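Local coordinates for protein of unknown function with a Fic domain (Bacteroides thetaiotaomicron VPI-5482, PDB 3CUC) that is of unknown function but carries a Fic domain, a compact and mostly helical fold shared by the Fic/DOC family, at residues H234-E239 with N253-F258; K26-K31 with I267-L272; E44-T49 with L68-E73. All blocks are in the same frame, centred on the assembly; numbering follows the deposited sequence.

Contact 1. Residues H234-E239 with N253-F258; sequences HQCDVE and NDILPF
Cys236 makes the central touch of a partly buried contact in this mostly helical Fic protein, between helix 226-240 and the N-cap and first turn of helix 256-277. The chain comes back through a short connection, so the two segments are near neighbours in sequence, and their backbones are close enough that Cys236 and Ile255 have CA atoms 5.1 Å apart. Ile255 is the N-cap residue, and the thiol lies against the first turn it begins. Cys236 SG, anti to its own carbonyl carbon (chi1 -67°), sits 3.4 Å from Ile255 CA and 3.9 Å from Phe258 CB, with Pro257 CD a little farther off. Beyond these touches, the Ile255 side chain goes on to Ala183 and Leu184 of helix 178-192, and the Phe258 ring meets His186 of the same helix, so helix 178-192 packs against this face too. Toward solvent the contact turns polar. Gln235 stretches its extended chain obliquely across Pro257, and Gln235 OE1 lies 3.6 Å from Pro257 CB. At the other end Glu239 and Asp254 cross at about a right angle, their carboxylates 4.5 Å apart from Glu239 OE2 to Asp254 OD1, a pair of like charges that probably repel mildly. Asp254 OD2 accepts instead from Thr251 N, and what Glu239 lays against Asp254 OD1 is its methylene CG, at 3.7 Å.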
# COMPACT_ATOMS: atom_id res chain seq x y z
N HIS A 234 -3.35 -15.81 -0.96
CA HIS A 234 -3.89 -17.10 -0.46
C HIS A 234 -2.97 -18.29 -0.76
O HIS A 234 -3.07 -19.33 -0.11
CB HIS A 234 -5.29 -17.37 -1.05
N GLN A 235 -2.10 -18.14 -1.76
CA GLN A 235 -1.08 -19.15 -2.09
C GLN A 235 0.06 -19.07 -1.09
O GLN A 235 0.51 -20.09 -0.55
CB GLN A 235 -0.52 -18.93 -3.50
CG GLN A 235 -1.53 -19.14 -4.62
CD GLN A 235 -0.98 -18.75 -5.99
OE1 GLN A 235 0.05 -18.08 -6.10
NE2 GLN A 235 -1.68 -19.17 -7.03
N CYS A 236 0.54 -17.85 -0.86
CA CYS A 236 1.56 -17.56 0.15
C CYS A 236 1.15 -18.08 1.53
O CYS A 236 1.97 -18.64 2.26
CB CYS A 236 1.80 -16.05 0.24
SG CYS A 236 2.58 -15.30 -1.22
N ASP A 237 -0.12 -17.88 1.87
CA ASP A 237 -0.67 -18.33 3.16
C ASP A 237 -0.42 -19.82 3.41
O ASP A 237 -0.04 -20.21 4.51
CB ASP A 237 -2.17 -18.01 3.26
CG ASP A 237 -2.46 -16.52 3.42
OD1 ASP A 237 -1.51 -15.73 3.61
OD2 ASP A 237 -3.65 -16.12 3.36
N VAL A 238 -0.61 -20.63 2.37
CA VAL A 238 -0.38 -22.08 2.48
C VAL A 238 1.11 -22.39 2.67
O VAL A 238 1.46 -23.34 3.37
CB VAL A 238 -0.93 -22.85 1.24
CG1 VAL A 238 -1.07 -24.36 1.56
CG2 VAL A 238 -2.28 -22.28 0.78
N GLU A 239 1.97 -21.57 2.08
CA GLU A 239 3.43 -21.78 2.13
C GLU A 239 4.05 -21.42 3.48
O GLU A 239 4.85 -22.18 4.02
CB GLU A 239 4.11 -20.95 1.02
CG GLU A 239 5.53 -21.39 0.68
CD GLU A 239 5.59 -22.82 0.16
OE1 GLU A 239 4.59 -23.30 -0.41
OE2 GLU A 239 6.64 -23.47 0.34
N ASN A 253 11.15 -16.29 0.22
CA ASN A 253 10.87 -17.43 -0.65
C ASN A 253 9.45 -17.96 -0.49
O ASN A 253 8.89 -18.55 -1.42
CB ASN A 253 11.89 -18.55 -0.43
CG ASN A 253 13.29 -18.18 -0.92
OD1 ASN A 253 14.16 -19.04 -1.06
ND2 ASN A 253 13.52 -16.89 -1.18
N ASP A 254 8.88 -17.77 0.70
CA ASP A 254 7.47 -18.11 0.94
C ASP A 254 6.52 -17.24 0.10
O ASP A 254 5.52 -17.75 -0.41
CB ASP A 254 7.11 -17.95 2.42
CG ASP A 254 7.80 -18.98 3.32
OD1 ASP A 254 8.19 -20.05 2.82
OD2 ASP A 254 7.95 -18.70 4.53
N ILE A 255 6.85 -15.95 -0.03
CA ILE A 255 5.94 -14.99 -0.67
C ILE A 255 6.30 -14.64 -2.12
O ILE A 255 5.87 -13.61 -2.64
CB ILE A 255 5.81 -13.68 0.18
CG1 ILE A 255 7.09 -12.82 0.14
CG2 ILE A 255 5.44 -14.01 1.62
CD1 ILE A 255 6.83 -11.34 0.38
N LEU A 256 7.07 -15.51 -2.77
CA LEU A 256 7.56 -15.26 -4.12
C LEU A 256 6.46 -14.91 -5.15
O LEU A 256 6.65 -14.01 -5.97
CB LEU A 256 8.39 -16.45 -4.59
CG LEU A 256 9.36 -16.23 -5.76
CD1 LEU A 256 10.71 -16.88 -5.46
CD2 LEU A 256 8.77 -16.75 -7.06
N PRO A 257 5.30 -15.61 -5.11
CA PRO A 257 4.23 -15.22 -6.05
C PRO A 257 3.74 -13.77 -5.87
O PRO A 257 3.37 -13.11 -6.85
CB PRO A 257 3.10 -16.22 -5.75
CG PRO A 257 3.72 -17.31 -4.96
CD PRO A 257 4.90 -16.74 -4.26
N PHE A 258 3.74 -13.28 -4.63
CA PHE A 258 3.33 -11.90 -4.35
C PHE A 258 4.43 -10.91 -4.71
O PHE A 258 4.14 -9.77 -5.08
CB PHE A 258 2.93 -11.74 -2.87
CG PHE A 258 2.43 -10.35 -2.52
CD1 PHE A 258 1.32 -9.82 -3.16
CD2 PHE A 258 3.07 -9.59 -1.55
CE1 PHE A 258 0.86 -8.55 -2.85
CE2 PHE A 258 2.62 -8.32 -1.23
CZ PHE A 258 1.51 -7.80 -1.88

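Contact 2. Residues K26-K31 with I267-L272; sequences KRWNDK and IRSLTL
Trp28 and Leu272 bridge a widely spaced antiparallel helix pair of the helical fold, helix 22-42 against the C-terminal half of helix 256-277. The short segments run at 146° with their axes 11.9 Å apart, too far for backbone contact, and the indole fills the difference. Its CG is anti to the backbone N (chi1 163°), and the six-membered ring is what arrives at the other helix. Leu272 CB meets the ring at its edge, near the ring plane, 3.6 Å from Trp28 CZ3, while Trp28 CH2 comes 3.6 Å from Ser269 O. Pro217 touches the indole too, and Ser269 OG bonds to Met218 O, so the loop holding both residues packs beside the bridge. Lys31 adds a second, looser touch: its aliphatic chain crosses Leu272 at about a right angle, with Lys31 CE 4.0 Å from Leu272 CD2. Its ammonium stands 5.3 Å from Arg268 NH2, measured from Lys31 NZ. Glu35, one turn along from Lys31, probably eases that pairing of like charges, since it forms a salt bridge with Arg268 and a long, weak ion pair with Lys31. The arrangement as a whole is that of an antiparallel helix pair spanned by an aromatic side chain.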
# COMPACT_ATOMS: atom_id res chain seq x y z
N LYS A 26 4.02 16.30 -13.26
CA LYS A 26 2.70 16.60 -12.70
C LYS A 26 1.61 15.71 -13.28
O LYS A 26 0.75 15.23 -12.54
CB LYS A 26 2.31 18.07 -12.93
CG LYS A 26 0.95 18.41 -12.31
CD LYS A 26 0.73 19.90 -12.16
CE LYS A 26 -0.41 20.18 -11.19
NZ LYS A 26 -1.68 19.56 -11.62
N ARG A 27 1.64 15.51 -14.59
CA ARG A 27 0.70 14.61 -15.25
C ARG A 27 0.78 13.21 -14.66
O ARG A 27 -0.25 12.60 -14.36
CB ARG A 27 0.96 14.54 -16.76
CG ARG A 27 0.48 15.78 -17.52
CD ARG A 27 1.06 15.85 -18.93
NE ARG A 27 1.11 14.53 -19.55
CZ ARG A 27 2.19 13.96 -20.07
NH1 ARG A 27 3.36 14.58 -20.10
NH2 ARG A 27 2.10 12.74 -20.59
N TRP A 28 2.00 12.71 -14.48
CA TRP A 28 2.19 11.40 -13.87
C TRP A 28 1.61 11.38 -12.46
O TRP A 28 0.80 10.51 -12.12
CB TRP A 28 3.66 10.97 -13.85
CG TRP A 28 3.87 9.85 -12.87
CD1 TRP A 28 4.44 9.94 -11.63
CD2 TRP A 28 3.46 8.51 -13.03
NE1 TRP A 28 4.43 8.72 -11.02
CE2 TRP A 28 3.83 7.82 -11.85
CE3 TRP A 28 2.82 7.80 -14.05
CZ2 TRP A 28 3.58 6.46 -11.67
CZ3 TRP A 28 2.56 6.45 -13.87
CH2 TRP A 28 2.94 5.79 -12.69
N ASN A 29 2.02 12.35 -11.64
CA ASN A 29 1.55 12.42 -10.25
C ASN A 29 0.04 12.56 -10.14
O ASN A 29 -0.57 11.91 -9.30
CB ASN A 29 2.22 13.55 -9.49
CG ASN A 29 3.67 13.26 -9.17
OD1 ASN A 29 4.04 12.11 -8.89
ND2 ASN A 29 4.50 14.28 -9.22
N ASP A 30 -0.55 13.41 -10.97
CA ASP A 30 -2.00 13.59 -10.96
C ASP A 30 -2.72 12.27 -11.24
O ASP A 30 -3.59 11.87 -10.48
CB ASP A 30 -2.44 14.66 -11.97
CG ASP A 30 -2.15 16.09 -11.49
OD1 ASP A 30 -1.82 16.30 -10.30
OD2 ASP A 30 -2.26 17.02 -12.32
N LYS A 31 -2.32 11.59 -12.32
CA LYS A 31 -2.93 10.31 -12.66
C LYS A 31 -2.77 9.29 -11.54
O LYS A 31 -3.71 8.56 -11.22
CB LYS A 31 -2.35 9.72 -13.96
CG LYS A 31 -3.28 8.67 -14.58
CD LYS A 31 -2.55 7.68 -15.50
CE LYS A 31 -3.51 6.58 -16.01
NZ LYS A 31 -4.68 7.12 -16.76
N ILE A 267 6.10 -2.88 -13.26
CA ILE A 267 6.27 -2.84 -14.72
C ILE A 267 5.26 -1.89 -15.36
O ILE A 267 5.63 -1.09 -16.23
CB ILE A 267 6.13 -4.26 -15.35
CG1 ILE A 267 7.38 -5.09 -15.08
CG2 ILE A 267 5.92 -4.16 -16.86
CD1 ILE A 267 7.28 -6.52 -15.54
N ARG A 268 4.01 -1.96 -14.93
CA ARG A 268 2.98 -1.07 -15.44
C ARG A 268 3.29 0.40 -15.12
O ARG A 268 3.18 1.25 -16.00
CB ARG A 268 1.60 -1.45 -14.89
CG ARG A 268 0.44 -0.74 -15.61
CD ARG A 268 -0.87 -0.71 -14.80
NE ARG A 268 -1.71 0.42 -15.21
CZ ARG A 268 -1.97 1.52 -14.50
NH1 ARG A 268 -1.48 1.71 -13.27
NH2 ARG A 268 -2.75 2.46 -15.03
N SER A 269 3.70 0.68 -13.88
CA SER A 269 4.02 2.05 -13.44
C SER A 269 5.20 2.60 -14.21
O SER A 269 5.17 3.74 -14.68
CB SER A 269 4.35 2.10 -11.95
OG SER A 269 3.24 1.75 -11.14
N LEU A 270 6.26 1.80 -14.31
CA LEU A 270 7.45 2.18 -15.04
C LEU A 270 7.13 2.50 -16.50
O LEU A 270 7.60 3.49 -17.05
CB LEU A 270 8.52 1.08 -14.95
CG LEU A 270 9.29 1.02 -13.62
CD1 LEU A 270 10.04 -0.30 -13.51
CD2 LEU A 270 10.26 2.20 -13.48
N THR A 271 6.31 1.65 -17.12
CA THR A 271 5.97 1.85 -18.53
C THR A 271 5.20 3.15 -18.72
O THR A 271 5.51 3.93 -19.61
CB THR A 271 5.15 0.67 -19.08
OG1 THR A 271 5.91 -0.54 -18.95
CG2 THR A 271 4.82 0.90 -20.54
N LEU A 272 4.21 3.39 -17.87
CA LEU A 272 3.46 4.64 -17.91
C LEU A 272 4.33 5.85 -17.59
O LEU A 272 4.17 6.91 -18.22
CB LEU A 272 2.26 4.60 -16.95
CG LEU A 272 0.87 4.51 -17.57
CD1 LEU A 272 0.80 3.30 -18.53
CD2 LEU A 272 -0.21 4.45 -16.48

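Contact 3. Residues E44-T49 with L68-E73; sequences EGNTLT and LKDYEE
Asn46 and Asp70 face each other with two acceptor oxygens, OD1 of each, 3.3 Å apart and with no hydrogen bond between them. The amide oxygen is already engaged within its own segment: Asn46 OD1 accepts from Leu48 N at 2.9 Å in a nearly straight bond (163° at the hydrogen), lying in the carbonyl plane, which makes an Asx turn. That bond fixes which way round the amide sits and turns Asn46 ND2 toward the start of helix 68-89. The amide and carboxylate planes are steeply inclined, and the two side chains slide past each other in opposite directions. Thr47 N lies beside the same carboxylate, 3.6 Å from Asp70 OD1 but not hydrogen-bonded to it.

Apolar contact carries much of the rest. Leu48, with CG anti to its carbonyl carbon (chi1 -78°), lays its branched end against Asp70 CB and across Tyr71. Leu48 CG rests 3.7 Å from Asp70 CB, Leu48 CD1 is 3.7 Å from Tyr71 CD1, and Leu48 CD2 lies over one face of the Tyr71 ring in a CH-pi contact, 4.1 Å from the centroid and 18° off the ring normal, shifted toward the rim. Tyr71 OH bonds to Ser63 N, which ties the far end of that ring to the connection before helix 68-89.

Just upstream, Gly45 is the C-prime residue of a Schellman motif ending helix 22-42. Glu44 forms a salt bridge with Arg204, and Glu73 one with Arg201, both arginines of the HPFxDGNGRxxR signature; Glu44, followed by glycine, is consistent with the (S/T)xxxE(G/N) inhibitory motif of Fic relatives. The chemistry implies that Leu48, against Asp70 CB and the Tyr71 face, does the holding, while the Asn46 oxygen is spent within its own Asx turn.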
# COMPACT_ATOMS: atom_id res chain seq x y z
N GLU A 44 -11.72 -2.00 -0.75
CA GLU A 44 -12.32 -2.21 0.57
C GLU A 44 -13.80 -1.82 0.60
O GLU A 44 -14.37 -1.64 1.68
CB GLU A 44 -11.54 -1.41 1.63
CG GLU A 44 -10.01 -1.63 1.62
CD GLU A 44 -9.61 -3.08 1.91
OE1 GLU A 44 -10.38 -3.79 2.58
OE2 GLU A 44 -8.52 -3.51 1.47
N GLY A 45 -14.42 -1.68 -0.57
CA GLY A 45 -15.87 -1.44 -0.66
C GLY A 45 -16.35 0.01 -0.73
O GLY A 45 -17.56 0.26 -0.67
N ASN A 46 -15.44 0.97 -0.86
CA ASN A 46 -15.84 2.37 -1.09
C ASN A 46 -16.54 2.48 -2.44
O ASN A 46 -15.98 2.07 -3.47
CB ASN A 46 -14.63 3.29 -1.08
CG ASN A 46 -15.01 4.77 -1.13
OD1 ASN A 46 -15.89 5.17 -1.88
ND2 ASN A 46 -14.33 5.58 -0.32
N THR A 47 -17.75 3.03 -2.45
CA THR A 47 -18.58 2.98 -3.65
C THR A 47 -18.63 4.32 -4.37
O THR A 47 -19.55 4.57 -5.16
CB THR A 47 -20.03 2.49 -3.32
OG1 THR A 47 -20.67 3.42 -2.44
CG2 THR A 47 -19.99 1.09 -2.69
N LEU A 48 -17.65 5.17 -4.13
CA LEU A 48 -17.52 6.37 -4.94
C LEU A 48 -17.10 5.99 -6.36
O LEU A 48 -16.14 5.24 -6.54
CB LEU A 48 -16.50 7.36 -4.37
CG LEU A 48 -16.89 8.23 -3.17
CD1 LEU A 48 -15.80 9.26 -2.90
CD2 LEU A 48 -18.22 8.93 -3.37
N THR A 49 -17.81 6.53 -7.34
CA THR A 49 -17.47 6.30 -8.74
C THR A 49 -16.19 7.04 -9.03
O THR A 49 -15.67 7.73 -8.17
CB THR A 49 -18.56 6.77 -9.73
OG1 THR A 49 -18.60 8.21 -9.76
CG2 THR A 49 -19.93 6.20 -9.36
N LEU A 68 -21.48 11.37 2.87
CA LEU A 68 -20.42 12.26 3.31
C LEU A 68 -19.19 11.43 3.66
O LEU A 68 -18.09 11.74 3.24
CB LEU A 68 -20.89 13.10 4.49
CG LEU A 68 -19.92 14.17 4.95
CD1 LEU A 68 -19.51 15.02 3.77
CD2 LEU A 68 -20.55 15.02 6.06
N LYS A 69 -19.40 10.33 4.39
CA LYS A 69 -18.34 9.39 4.81
C LYS A 69 -17.47 8.86 3.65
O LYS A 69 -16.26 8.80 3.78
CB LYS A 69 -18.98 8.21 5.54
CG LYS A 69 -18.03 7.29 6.28
CD LYS A 69 -18.45 5.82 6.13
CE LYS A 69 -17.53 4.87 6.89
NZ LYS A 69 -17.26 3.61 6.13
N ASP A 70 -18.08 8.47 2.54
CA ASP A 70 -17.29 8.05 1.38
C ASP A 70 -16.36 9.17 0.92
O ASP A 70 -15.22 8.91 0.55
CB ASP A 70 -18.18 7.65 0.21
CG ASP A 70 -18.96 6.39 0.47
OD1 ASP A 70 -18.43 5.28 0.24
OD2 ASP A 70 -20.13 6.52 0.87
N TYR A 71 -16.84 10.41 0.92
CA TYR A 71 -16.00 11.55 0.54
C TYR A 71 -14.92 11.79 1.57
O TYR A 71 -13.79 12.08 1.22
CB TYR A 71 -16.81 12.83 0.31
CG TYR A 71 -17.54 12.87 -1.02
CD1 TYR A 71 -16.84 12.76 -2.21
CD2 TYR A 71 -18.92 13.00 -1.08
CE1 TYR A 71 -17.50 12.78 -3.43
CE2 TYR A 71 -19.59 13.03 -2.29
CZ TYR A 71 -18.87 12.92 -3.46
OH TYR A 71 -19.52 12.94 -4.66
N GLU A 72 -15.26 11.63 2.84
CA GLU A 72 -14.29 11.85 3.90
C GLU A 72 -13.17 10.81 3.86
O GLU A 72 -12.02 11.20 3.94
CB GLU A 72 -14.93 11.87 5.30
CG GLU A 72 -16.13 12.81 5.49
CD GLU A 72 -15.78 14.28 5.53
OE1 GLU A 72 -14.68 14.66 5.09
OE2 GLU A 72 -16.64 15.07 6.02
N GLU A 73 -13.48 9.51 3.74
CA GLU A 73 -12.44 8.47 3.74
C GLU A 73 -11.54 8.62 2.52
O GLU A 73 -10.32 8.48 2.62
CB GLU A 73 -13.02 7.05 3.81
CG GLU A 73 -13.51 6.64 5.19
CD GLU A 73 -13.77 5.14 5.30
OE1 GLU A 73 -13.37 4.38 4.40
OE2 GLU A 73 -14.37 4.73 6.31

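Contacts 1 and 2 use the start and a later part of one element, helix 256-277, with centres about 28 Å apart, and each is partly buried. Helix 22-42 gives its early turns to contact 2 and runs out just before the loop of contact 3, the most buried of the three. Along the chain, contacts 1 and 3 both lie inside the long loop that contact 2 closes. None of the three has a hydrogen bond or salt bridge between its segments, yet their chemistry differs with place: a thiol against a helix start with two carboxylates farther out, an indole spanning two distant helices, and a leucine on a tyrosine face.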